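Local coordinates for dihydropteroate synthase (Xanthomonas albilineans, PDB 6Q62), which probably condenses para-aminobenzoate with 6-hydroxymethyl-7,8-dihydropterin diphosphate to give 7,8-dihydropteroate, the precursor of folates, at residues L17-N27 with L258-V269. Residues are numbered along the deposited sequence; the frame is centred on the assembly and turned at random.
Sequences LDRPRVMGIVN and LLLRVHDVAATV. With 6GU (6-chloroguanine), chain E; SO4 (sulfate ion), chain H.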
ATOM      1  N   LEU A  17       8.790   8.825  18.110  1.00 15.74           N
ATOM      2  CA  LEU A  17       7.549   8.278  17.584  1.00 16.20           C
ATOM      3  C   LEU A  17       6.490   9.359  17.404  1.00 19.75           C
ATOM      4  O   LEU A  17       5.361   9.238  17.891  1.00 20.18           O
ATOM      5  CB  LEU A  17       7.042   7.075  18.415  1.00 16.73           C
ATOM      6  CG  LEU A  17       8.077   5.961  18.666  1.00 21.09           C
ATOM      7  CD1 LEU A  17       7.495   4.876  19.528  1.00 22.02           C
ATOM      8  CD2 LEU A  17       8.566   5.346  17.367  1.00 21.49           C
ATOM      9  N   ASP A  18       6.873  10.427  16.697  1.00 17.71           N
ATOM     10  CA  ASP A  18       5.976  11.540  16.349  1.00 18.59           C
ATOM     11  C   ASP A  18       5.130  11.145  15.105  1.00 21.16           C
ATOM     12  O   ASP A  18       4.184  11.829  14.719  1.00 20.39           O
ATOM     13  CB  ASP A  18       6.799  12.822  16.094  1.00 21.78           C
ATOM     14  CG  ASP A  18       7.799  12.745  14.949  1.00 32.44           C
ATOM     15  OD1 ASP A  18       8.419  11.673  14.769  1.00 29.52           O
ATOM     16  OD2 ASP A  18       7.974  13.763  14.249  1.00 45.68           O
ATOM     17  N   ARG A  19       5.523  10.053  14.465  1.00 15.48           N
ATOM     18  CA  ARG A  19       4.858   9.467  13.297  1.00 15.58           C
ATOM     19  C   ARG A  19       5.259   7.976  13.253  1.00 18.19           C
ATOM     20  O   ARG A  19       6.257   7.609  13.884  1.00 17.08           O
ATOM     21  CB  ARG A  19       5.272  10.191  11.976  1.00 17.46           C
ATOM     22  CG  ARG A  19       6.749  10.127  11.611  1.00 21.89           C
ATOM     23  CD  ARG A  19       7.026  10.891  10.337  1.00 40.54           C
ATOM     24  NE  ARG A  19       8.455  11.160  10.149  1.00 61.39           N
ATOM     25  CZ  ARG A  19       9.242  10.533   9.275  1.00 81.93           C
ATOM     26  NH1 ARG A  19       8.752   9.580   8.491  1.00 73.24           N
ATOM     27  NH2 ARG A  19      10.524  10.861   9.172  1.00 68.53           N
ATOM     28  N   PRO A  20       4.533   7.103  12.521  1.00 15.18           N
ATOM     29  CA  PRO A  20       4.951   5.685  12.465  1.00 13.47           C
ATOM     30  C   PRO A  20       6.356   5.524  11.908  1.00 17.71           C
ATOM     31  O   PRO A  20       6.716   6.153  10.916  1.00 18.04           O
ATOM     32  CB  PRO A  20       3.908   5.034  11.555  1.00 15.34           C
ATOM     33  CG  PRO A  20       2.727   5.941  11.644  1.00 21.46           C
ATOM     34  CD  PRO A  20       3.295   7.327  11.747  1.00 17.60           C
ATOM     35  N   ARG A  21       7.154   4.704  12.582  1.00 12.81           N
ATOM     36  CA  ARG A  21       8.545   4.440  12.236  1.00 12.80           C
ATOM     37  C   ARG A  21       8.694   3.005  11.745  1.00 14.83           C
ATOM     38  O   ARG A  21       7.865   2.144  12.059  1.00 14.42           O
ATOM     39  CB  ARG A  21       9.461   4.738  13.438  1.00 13.80           C
ATOM     40  CG  ARG A  21       9.372   6.203  13.912  1.00 24.97           C
ATOM     41  CD  ARG A  21      10.146   7.132  12.998  1.00 28.98           C
ATOM     42  NE  ARG A  21       9.999   8.545  13.354  1.00 24.16           N
ATOM     43  CZ  ARG A  21      10.618   9.530  12.715  1.00 41.16           C
ATOM     44  NH1 ARG A  21      11.458   9.264  11.725  1.00 33.81           N
ATOM     45  NH2 ARG A  21      10.433  10.789  13.088  1.00 27.59           N
ATOM     46  N   VAL A  22       9.719   2.772  10.933  1.00  9.75           N
ATOM     47  CA  VAL A  22       9.942   1.484  10.293  1.00  8.57           C
ATOM     48  C   VAL A  22      11.100   0.744  10.890  1.00 11.20           C
ATOM     49  O   VAL A  22      12.233   1.264  10.953  1.00 10.32           O
ATOM     50  CB  VAL A  22      10.075   1.656   8.761  1.00 10.76           C
ATOM     51  CG1 VAL A  22      10.404   0.328   8.060  1.00 11.22           C
ATOM     52  CG2 VAL A  22       8.790   2.262   8.171  1.00 10.25           C
ATOM     53  N   MET A  23      10.797  -0.459  11.377  1.00  7.13           N
ATOM     54  CA  MET A  23      11.765  -1.393  11.988  1.00  6.81           C
ATOM     55  C   MET A  23      12.140  -2.434  10.922  1.00 11.80           C
ATOM     56  O   MET A  23      11.327  -3.280  10.600  1.00 12.24           O
ATOM     57  CB  MET A  23      11.155  -2.088  13.219  1.00  8.54           C
ATOM     58  CG  MET A  23      12.077  -3.132  13.852  1.00 11.05           C
ATOM     59  SD  MET A  23      11.175  -4.142  15.076  1.00 14.99           S
ATOM     60  CE  MET A  23      11.793  -3.436  16.606  1.00 14.59           C
ATOM     61  N   GLY A  24      13.349  -2.369  10.397  1.00  6.98           N
ATOM     62  CA  GLY A  24      13.798  -3.300   9.356  1.00  6.89           C
ATOM     63  C   GLY A  24      14.256  -4.622   9.931  1.00 12.71           C
ATOM     64  O   GLY A  24      15.057  -4.638  10.863  1.00 11.40           O
ATOM     65  N   ILE A  25      13.751  -5.743   9.371  1.00  9.43           N
ATOM     66  CA  ILE A  25      14.065  -7.092   9.828  1.00  7.68           C
ATOM     67  C   ILE A  25      15.419  -7.565   9.339  1.00 10.35           C
ATOM     68  O   ILE A  25      15.636  -7.667   8.127  1.00  9.93           O
ATOM     69  CB  ILE A  25      12.945  -8.080   9.408  1.00  9.24           C
ATOM     70  CG1 ILE A  25      11.598  -7.691  10.046  1.00  9.25           C
ATOM     71  CG2 ILE A  25      13.334  -9.528   9.755  1.00  9.29           C
ATOM     72  CD1 ILE A  25      10.370  -8.478   9.503  1.00 13.83           C
ATOM     73  N   VAL A  26      16.332  -7.872  10.276  1.00  8.19           N
ATOM     74  CA  VAL A  26      17.646  -8.414   9.944  1.00  7.23           C
ATOM     75  C   VAL A  26      17.752  -9.795  10.581  1.00 10.60           C
ATOM     76  O   VAL A  26      18.070  -9.913  11.766  1.00 11.64           O
ATOM     77  CB  VAL A  26      18.829  -7.485  10.340  1.00 12.35           C
ATOM     78  CG1 VAL A  26      20.181  -8.098   9.935  1.00 12.42           C
ATOM     79  CG2 VAL A  26      18.652  -6.098   9.746  1.00 12.49           C
ATOM     80  N   ASN A  27      17.456 -10.857   9.804  1.00 10.43           N
ATOM     81  CA  ASN A  27      17.558 -12.214  10.322  1.00 10.56           C
ATOM     82  C   ASN A  27      18.964 -12.741  10.079  1.00 14.14           C
ATOM     83  O   ASN A  27      19.483 -12.662   8.963  1.00 14.97           O
ATOM     84  CB  ASN A  27      16.513 -13.120   9.689  1.00 12.81           C
ATOM     85  CG  ASN A  27      15.113 -12.874  10.184  1.00 32.99           C
ATOM     86  OD1 ASN A  27      14.873 -12.605  11.365  1.00 30.94           O
ATOM     87  ND2 ASN A  27      14.157 -12.988   9.290  1.00 29.43           N
ATOM     88  N   LEU A 258       2.718   2.789  16.060  1.00 10.63           N
ATOM     89  CA  LEU A 258       3.836   3.748  15.870  1.00 10.20           C
ATOM     90  C   LEU A 258       5.113   3.087  15.367  1.00 12.27           C
ATOM     91  O   LEU A 258       6.074   3.768  14.987  1.00 10.81           O
ATOM     92  CB  LEU A 258       4.114   4.604  17.118  1.00 10.34           C
ATOM     93  CG  LEU A 258       3.014   5.630  17.386  1.00 14.95           C
ATOM     94  CD1 LEU A 258       3.043   6.101  18.857  1.00 15.97           C
ATOM     95  CD2 LEU A 258       3.075   6.761  16.353  1.00 14.69           C
ATOM     96  N   LEU A 259       5.147   1.759  15.383  1.00  9.51           N
ATOM     97  CA  LEU A 259       6.327   1.037  14.865  1.00  8.25           C
ATOM     98  C   LEU A 259       5.847  -0.097  13.980  1.00 10.72           C
ATOM     99  O   LEU A 259       4.870  -0.783  14.329  1.00  8.63           O
ATOM    100  CB  LEU A 259       7.188   0.467  16.037  1.00 10.09           C
ATOM    101  CG  LEU A 259       8.564   1.095  16.294  1.00 19.07           C
ATOM    102  CD1 LEU A 259       9.398   0.183  17.169  1.00 20.05           C
ATOM    103  CD2 LEU A 259       9.368   1.261  15.013  1.00 23.27           C
ATOM    104  N   LEU A 260       6.529  -0.305  12.860  1.00  7.01           N
ATOM    105  CA  LEU A 260       6.133  -1.325  11.858  1.00  7.61           C
ATOM    106  C   LEU A 260       7.326  -2.193  11.561  1.00  9.51           C
ATOM    107  O   LEU A 260       8.392  -1.679  11.192  1.00  8.48           O
ATOM    108  CB  LEU A 260       5.610  -0.674  10.549  1.00  8.56           C
ATOM    109  CG  LEU A 260       4.409   0.274  10.773  1.00 12.08           C
ATOM    110  CD1 LEU A 260       4.212   1.166   9.594  1.00 14.66           C
ATOM    111  CD2 LEU A 260       3.121  -0.529  11.149  1.00 11.47           C
ATOM    112  N   ARG A 261       7.181  -3.496  11.806  1.00  6.99           N
ATOM    113  CA  ARG A 261       8.309  -4.440  11.675  1.00  6.06           C
ATOM    114  C   ARG A 261       8.214  -5.097  10.314  1.00  8.96           C
ATOM    115  O   ARG A 261       7.340  -5.945  10.090  1.00  7.40           O
ATOM    116  CB  ARG A 261       8.281  -5.461  12.825  1.00  7.18           C
ATOM    117  CG  ARG A 261       9.491  -6.418  12.782  1.00  9.23           C
ATOM    118  CD  ARG A 261       9.536  -7.348  13.997  1.00  6.80           C
ATOM    119  NE  ARG A 261      10.706  -8.229  13.897  1.00 11.86           N
ATOM    120  CZ  ARG A 261      10.750  -9.362  13.197  1.00 15.09           C
ATOM    121  NH1 ARG A 261       9.682  -9.782  12.535  1.00 14.94           N
ATOM    122  NH2 ARG A 261      11.866 -10.075  13.146  1.00 15.42           N
ATOM    123  N   VAL A 262       9.108  -4.696   9.403  1.00  5.19           N
ATOM    124  CA  VAL A 262       8.964  -5.110   7.996  1.00  6.72           C
ATOM    125  C   VAL A 262      10.218  -5.643   7.337  1.00  9.56           C
ATOM    126  O   VAL A 262      11.325  -5.246   7.678  1.00  7.98           O
ATOM    127  CB  VAL A 262       8.391  -3.925   7.144  1.00  8.97           C
ATOM    128  CG1 VAL A 262       7.226  -3.222   7.851  1.00  8.56           C
ATOM    129  CG2 VAL A 262       9.473  -2.905   6.805  1.00  8.22           C
ATOM    130  N   HIS A 263      10.024  -6.461   6.274  1.00  8.87           N
ATOM    131  CA  HIS A 263      11.136  -6.896   5.424  1.00  8.05           C
ATOM    132  C   HIS A 263      11.316  -5.846   4.301  1.00 11.43           C
ATOM    133  O   HIS A 263      12.441  -5.536   3.921  1.00 11.18           O
ATOM    134  CB  HIS A 263      10.794  -8.236   4.728  1.00  8.89           C
ATOM    135  CG  HIS A 263      10.633  -9.391   5.657  1.00 11.36           C
ATOM    136  ND1 HIS A 263       9.398  -9.769   6.115  1.00 13.28           N
ATOM    137  CD2 HIS A 263      11.565 -10.237   6.158  1.00 13.58           C
ATOM    138  CE1 HIS A 263       9.605 -10.807   6.920  1.00 13.24           C
ATOM    139  NE2 HIS A 263      10.893 -11.133   6.962  1.00 13.43           N
ATOM    140  N   ASP A 264      10.198  -5.319   3.769  1.00  8.56           N
ATOM    141  CA  ASP A 264      10.183  -4.445   2.593  1.00  7.88           C
ATOM    142  C   ASP A 264      10.210  -2.987   2.986  1.00 10.32           C
ATOM    143  O   ASP A 264       9.186  -2.280   3.001  1.00 10.62           O
ATOM    144  CB  ASP A 264       8.979  -4.798   1.732  1.00  8.61           C
ATOM    145  CG  ASP A 264       9.044  -6.283   1.392  1.00 13.49           C
ATOM    146  OD1 ASP A 264       9.886  -6.660   0.558  1.00 12.68           O
ATOM    147  OD2 ASP A 264       8.307  -7.070   2.021  1.00 12.07           O
ATOM    148  N   VAL A 265      11.404  -2.579   3.417  1.00  8.65           N
ATOM    149  CA  VAL A 265      11.588  -1.242   3.988  1.00  5.99           C
ATOM    150  C   VAL A 265      11.269  -0.131   2.992  1.00  8.22           C
ATOM    151  O   VAL A 265      10.429   0.714   3.321  1.00  9.71           O
ATOM    152  CB  VAL A 265      12.969  -1.083   4.630  1.00  8.22           C
ATOM    153  CG1 VAL A 265      13.209   0.369   5.067  1.00  9.38           C
ATOM    154  CG2 VAL A 265      13.108  -2.032   5.831  1.00  7.78           C
ATOM    155  N   ALA A 266      11.932  -0.079   1.836  1.00  7.91           N
ATOM    156  CA  ALA A 266      11.704   1.024   0.878  1.00 10.07           C
ATOM    157  C   ALA A 266      10.239   1.162   0.497  1.00 11.27           C
ATOM    158  O   ALA A 266       9.711   2.277   0.490  1.00  9.74           O
ATOM    159  CB  ALA A 266      12.553   0.811  -0.383  1.00 11.37           C
ATOM    160  N   ALA A 267       9.555   0.026   0.234  1.00  8.67           N
ATOM    161  CA  ALA A 267       8.142   0.080  -0.138  1.00  9.31           C
ATOM    162  C   ALA A 267       7.266   0.601   0.979  1.00 10.23           C
ATOM    163  O   ALA A 267       6.367   1.419   0.724  1.00  9.92           O
ATOM    164  CB  ALA A 267       7.663  -1.296  -0.593  1.00 10.98           C
ATOM    165  N   THR A 268       7.532   0.165   2.237  1.00  5.61           N
ATOM    166  CA  THR A 268       6.757   0.622   3.375  1.00  4.51           C
ATOM    167  C   THR A 268       6.999   2.121   3.622  1.00  9.06           C
ATOM    168  O   THR A 268       6.051   2.866   3.863  1.00 11.11           O
ATOM    169  CB  THR A 268       7.075  -0.249   4.629  1.00 10.85           C
ATOM    170  OG1 THR A 268       6.844  -1.647   4.328  1.00  9.02           O
ATOM    171  CG2 THR A 268       6.227   0.157   5.840  1.00 11.39           C
ATOM    172  N   VAL A 269       8.262   2.563   3.515  1.00  6.76           N
ATOM    173  CA  VAL A 269       8.578   3.982   3.687  1.00  6.67           C
ATOM    174  C   VAL A 269       7.815   4.814   2.656  1.00  9.36           C
ATOM    175  O   VAL A 269       7.201   5.806   3.011  1.00 10.20           O
ATOM    176  CB  VAL A 269      10.097   4.232   3.636  1.00  9.17           C
ATOM    177  CG1 VAL A 269      10.406   5.734   3.524  1.00  9.39           C
ATOM    178  CG2 VAL A 269      10.753   3.628   4.875  1.00  8.95           C
TER
HETATM  179 CL6  6GU E 401       5.125  -9.638  14.691  1.00 32.98          CL
HETATM  180  N1  6GU E 401       6.664  -8.703  16.398  1.00 18.64           N
HETATM  181  C2  6GU E 401       7.865  -8.759  17.104  1.00 16.84           C
HETATM  182  N2  6GU E 401       7.943  -7.885  18.097  1.00 20.10           N
HETATM  183  N3  6GU E 401       8.905  -9.636  16.863  1.00 12.39           N
HETATM  184  C4  6GU E 401       8.658 -10.529  15.843  1.00 13.50           C
HETATM  185  C5  6GU E 401       7.450 -10.549  15.097  1.00 20.19           C
HETATM  186  C6  6GU E 401       6.536  -9.607  15.451  1.00 21.79           C
HETATM  187  N7  6GU E 401       7.509 -11.577  14.158  1.00 20.52           N
HETATM  188  C8  6GU E 401       8.759 -12.151  14.373  1.00 20.86           C
HETATM  189  N9  6GU E 401       9.470 -11.548  15.364  1.00 18.12           N
HETATM  190  S   SO4 H 404      10.592 -13.009  10.529  1.00 32.28           S
HETATM  191  O1  SO4 H 404      11.131 -13.103   9.159  1.00 31.71           O
HETATM  192  O2  SO4 H 404      10.173 -14.333  11.010  1.00 34.51           O
HETATM  193  O3  SO4 H 404      11.643 -12.484  11.472  1.00 26.80           O
HETATM  194  O4  SO4 H 404       9.426 -12.141  10.561  1.00 32.27           O
HETATM  195  O   HOH W   1      14.920 -10.121  13.466  1.00 16.22           O
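With CG trans to the backbone N (chi1 -176°) and the chain extended as far as NE, Arg-261 carries its guanidinium across Ile-25, face on, with Ile-25 CD1 3.4 Å from Arg-261 NH1. In Ile-25, CG1 is trans to the carbonyl carbon (chi1 -61°), and this packs the branched chain between two flat groups: CG1 lies against the centre of one guanidinium face, while CD1 sits almost squarely over the His-263 ring, 3.6 Å from its centroid, a CH-pi contact. Over the opposite guanidinium face lies 6-chloroguanine, with its N9 3.3 Å from Arg-261 CZ. Met-23, long and unbranched, lays SD 3.6 Å from Arg-261 CG.

These strands, 21-27 and 259-262, are the first and eighth of a TIM barrel; their parallel pairing closes the cylinder, and Met-23 N donates to Leu-260 O at 2.7 Å. On the face turned to helix 265-279, Val-22 CG1 meets Val-262 CG2 at 3.6 Å, and side-chain-less Gly-24 lets Val-265 come close.

At the C-terminal ends, where TIM barrels keep their active sites, polar residues take over. Arg-261 NH2 and NH1 grip different oxygens of a sulfate, the former bond nearly straight (170°), and His-263 NE2 and Asn-27 ND2 share its O1. Asp-61 pairs with Arg-261 NE, and Ser-224 bonds His-263 ND1, restricting the rotation of both groups.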